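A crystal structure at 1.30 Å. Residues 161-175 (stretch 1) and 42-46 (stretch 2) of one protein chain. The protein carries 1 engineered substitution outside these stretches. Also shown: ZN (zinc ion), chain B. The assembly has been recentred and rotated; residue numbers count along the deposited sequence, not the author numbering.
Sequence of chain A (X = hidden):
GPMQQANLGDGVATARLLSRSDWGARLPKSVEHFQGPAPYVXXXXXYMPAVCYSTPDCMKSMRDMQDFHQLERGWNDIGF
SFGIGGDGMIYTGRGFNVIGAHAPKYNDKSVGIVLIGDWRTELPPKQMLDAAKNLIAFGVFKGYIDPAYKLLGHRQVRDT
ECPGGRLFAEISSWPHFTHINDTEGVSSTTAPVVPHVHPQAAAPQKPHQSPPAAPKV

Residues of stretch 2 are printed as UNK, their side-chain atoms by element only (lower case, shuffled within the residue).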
# COMPACT_ATOMS: atom_id res chain seq x y z
N GLU A 161 4.96 2.56 14.12
CA GLU A 161 6.15 3.13 13.45
C GLU A 161 5.99 3.16 11.91
O GLU A 161 6.62 3.97 11.25
CB GLU A 161 7.31 2.23 13.83
CG GLU A 161 8.66 2.64 13.33
CD GLU A 161 9.78 2.06 14.18
OE1 GLU A 161 10.94 2.48 14.01
OE2 GLU A 161 9.50 1.16 15.00
N CYS A 162 5.18 2.24 11.40
CA CYS A 162 4.91 2.14 9.93
C CYS A 162 4.57 3.52 9.39
O CYS A 162 3.71 4.23 9.92
CB CYS A 162 3.78 1.15 9.72
SG CYS A 162 3.41 0.95 7.98
N PRO A 163 5.13 3.96 8.22
CA PRO A 163 5.95 3.19 7.28
C PRO A 163 7.48 3.26 7.43
O PRO A 163 8.19 3.05 6.51
CB PRO A 163 5.54 3.83 5.93
CG PRO A 163 5.38 5.32 6.29
CD PRO A 163 4.68 5.24 7.63
N GLY A 164 7.92 3.49 8.68
CA GLY A 164 9.35 3.71 8.98
C GLY A 164 9.65 5.19 8.93
O GLY A 164 9.13 5.88 8.09
N GLY A 165 10.51 5.67 9.82
CA GLY A 165 10.83 7.09 9.87
C GLY A 165 11.39 7.62 8.57
O GLY A 165 11.01 8.71 8.20
N ARG A 166 12.29 6.91 7.91
CA ARG A 166 12.90 7.44 6.68
C ARG A 166 11.84 7.55 5.56
O ARG A 166 11.80 8.60 4.86
CB ARG A 166 14.09 6.60 6.24
CG ARG A 166 14.89 7.19 5.08
CD ARG A 166 15.52 8.53 5.39
NE ARG A 166 16.02 9.23 4.23
CZ ARG A 166 15.29 10.07 3.48
NH1 ARG A 166 14.00 10.21 3.75
NH2 ARG A 166 15.85 10.74 2.46
N LEU A 167 11.04 6.51 5.35
CA LEU A 167 10.00 6.58 4.29
C LEU A 167 8.92 7.57 4.71
O LEU A 167 8.40 8.27 3.86
CB LEU A 167 9.46 5.17 4.07
CG LEU A 167 8.30 5.08 3.08
CD1 LEU A 167 8.57 5.73 1.74
CD2 LEU A 167 7.91 3.60 2.92
N PHE A 168 8.65 7.71 6.01
CA PHE A 168 7.70 8.74 6.46
C PHE A 168 8.22 10.14 6.03
O PHE A 168 7.47 10.99 5.56
CB PHE A 168 7.44 8.67 7.96
CG PHE A 168 6.30 9.59 8.31
CD1 PHE A 168 5.01 9.32 7.91
CD2 PHE A 168 6.48 10.71 9.12
CE1 PHE A 168 3.95 10.16 8.19
CE2 PHE A 168 5.42 11.54 9.41
CZ PHE A 168 4.15 11.27 8.99
N ALA A 169 9.50 10.41 6.29
CA ALA A 169 10.07 11.73 5.91
C ALA A 169 9.99 11.91 4.40
O ALA A 169 9.69 13.03 3.92
CB ALA A 169 11.50 11.84 6.42
N GLU A 170 10.21 10.87 3.62
CA GLU A 170 10.10 10.95 2.16
C GLU A 170 8.66 11.32 1.78
O GLU A 170 8.47 12.21 0.95
CB GLU A 170 10.52 9.60 1.57
CG GLU A 170 10.25 9.44 0.07
CD GLU A 170 10.93 10.39 -0.89
OE1 GLU A 170 12.07 10.86 -0.55
OE2 GLU A 170 10.40 10.60 -1.99
N ILE A 171 7.66 10.57 2.25
CA ILE A 171 6.28 10.82 1.77
C ILE A 171 5.80 12.17 2.25
O ILE A 171 4.89 12.76 1.66
CB ILE A 171 5.26 9.70 2.14
CG1 ILE A 171 4.95 9.65 3.63
CG2 ILE A 171 5.77 8.38 1.59
CD1 ILE A 171 3.84 8.64 4.00
N SER A 172 6.42 12.66 3.34
CA SER A 172 6.11 14.03 3.83
C SER A 172 6.44 15.07 2.77
O SER A 172 5.91 16.18 2.87
CB SER A 172 6.75 14.38 5.13
OG SER A 172 6.41 13.46 6.17
N SER A 173 7.24 14.72 1.76
CA SER A 173 7.60 15.68 0.69
C SER A 173 6.75 15.47 -0.56
O SER A 173 7.02 16.13 -1.57
CB SER A 173 9.05 15.52 0.35
OG SER A 173 9.30 14.36 -0.44
N TRP A 174 5.85 14.47 -0.58
CA TRP A 174 5.02 14.20 -1.76
C TRP A 174 3.84 15.16 -1.82
O TRP A 174 3.30 15.61 -0.81
CB TRP A 174 4.51 12.74 -1.77
CG TRP A 174 5.57 11.71 -1.96
CD1 TRP A 174 6.92 11.90 -1.95
CD2 TRP A 174 5.37 10.30 -2.06
NE1 TRP A 174 7.56 10.71 -2.09
CE2 TRP A 174 6.64 9.71 -2.18
CE3 TRP A 174 4.22 9.49 -2.16
CZ2 TRP A 174 6.82 8.33 -2.30
CZ3 TRP A 174 4.40 8.13 -2.28
CH2 TRP A 174 5.66 7.56 -2.37
N PRO A 175 3.32 15.38 -3.04
CA PRO A 175 2.04 16.04 -3.22
C PRO A 175 0.96 15.40 -2.34
O PRO A 175 0.86 14.18 -2.23
CB PRO A 175 1.67 15.86 -4.70
CG PRO A 175 2.92 15.41 -5.38
CD PRO A 175 3.88 14.92 -4.32
N UNK A 42 -3.00 5.66 1.96
CA UNK A 42 -2.20 5.37 3.19
C UNK A 42 -0.99 4.58 2.78
O UNK A 42 -1.10 3.50 2.16
c UNK A 42 -4.50 6.47 4.90
c UNK A 42 -2.98 4.60 4.25
c UNK A 42 -4.39 5.10 4.44
c UNK A 42 -2.21 4.50 5.54
N UNK A 43 0.18 5.05 3.16
CA UNK A 43 1.46 4.39 2.87
C UNK A 43 1.94 3.56 4.03
O UNK A 43 1.88 4.01 5.20
c UNK A 43 1.75 5.57 0.05
c UNK A 43 2.55 5.42 2.47
c UNK A 43 3.86 4.76 2.20
c UNK A 43 2.10 6.31 1.31
N UNK A 44 2.41 2.37 3.73
CA UNK A 44 2.96 1.37 4.66
C UNK A 44 4.32 0.91 4.21
O UNK A 44 4.64 0.97 2.99
n UNK A 44 -1.56 0.96 5.24
c UNK A 44 -0.48 0.80 4.37
c UNK A 44 0.60 0.49 5.09
c UNK A 44 -1.08 0.70 6.48
n UNK A 44 0.18 0.43 6.41
c UNK A 44 2.00 0.14 4.76
N UNK A 45 5.09 0.32 5.14
CA UNK A 45 6.17 -0.61 4.82
C UNK A 45 5.76 -1.99 5.31
O UNK A 45 4.84 -2.13 6.12
c UNK A 45 6.98 -0.52 7.82
c UNK A 45 9.02 -0.41 8.56
n UNK A 45 7.79 -0.50 8.94
c UNK A 45 7.58 -0.20 5.31
n UNK A 45 9.08 -0.28 7.26
c UNK A 45 7.79 -0.37 6.77
N UNK A 46 6.43 -3.01 4.81
CA UNK A 46 6.08 -4.37 5.25
C UNK A 46 6.85 -4.76 6.51
O UNK A 46 6.32 -5.58 7.29
o UNK A 46 7.66 -5.48 3.75
c UNK A 46 6.31 -5.43 4.17
ZN ZN B . 1.34 0.01 8.07

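Position 42 carries four side-chain carbons, forked at the first, with one arm two carbons long. That pattern is isoleucine. The CA-to-CB bond of Ile42 points away from stretch 1, and its side chain stays out of reach of stretch 1, so this residue adds nothing to the contact.

Position 43 has the same inventory, four carbons forked at the first with one two-carbon arm, but here CA-to-CB points toward stretch 1, as strand alternation leads one to expect. CB lies 3.8 Å from Ile171 CD1, and other carbons of the group reach Pro163, Leu167 and Trp174. The branching again says isoleucine. Ile43 CG2 sits 4.2 Å from Pro163 CB and 4.3 Å from Leu167 CD2, while Ile43 CD1 approaches Trp174 CZ3 at 4.4 Å. Both methyl ends are therefore used, on a wholly apolar patch.

Position 44 shows one carbon followed by a five-membered ring of three carbons and two nitrogens. Its CB touches Cys162 SG at 3.6 Å, although the CA-to-CB bond points away from stretch 1, and one ring nitrogen lies beside the zinc ion. An imidazole means histidine. His44 ND1 binds ZN at 2.1 Å, and Cys162 SG binds the same ZN at 2.3 Å; a third ligand comes from elsewhere in the structure. The sulfur lies at the edge of the His44 ring, near its plane.

Position 45 repeats the formula, one carbon and then a ring of three carbons and two nitrogens, with a ring carbon 3.5 Å from Pro163 O. This too is histidine. The O of Pro163 and the N of Gly164 lie over one face of the His45 ring, whose ND1 is hydrogen-bonded elsewhere. The backbone matters as well: His45 N donates a hydrogen bond to Cys162 SG over 3.4 Å, at an angle of 152°.

Position 46 has one carbon and one oxygen, which is serine. The CA-to-CB bond of Ser46 points away, and the residue makes no contact with stretch 1.

The contact couples a metal site to an apolar patch. Cys162 gives one sulfur two tasks, ligand to the zinc and acceptor for a strand amide, tying the loop before the helix to the strand. Beyond it, Leu167 and Ile171, one helical turn apart, direct their CA-to-CB bonds toward the strand and meet Ile43. Gly164, the N-cap, has backbone angles that call for glycine, and an ideal CB there would fall 3.5 Å from His45 ND1.

Stretch 2 42-46: IIHHS
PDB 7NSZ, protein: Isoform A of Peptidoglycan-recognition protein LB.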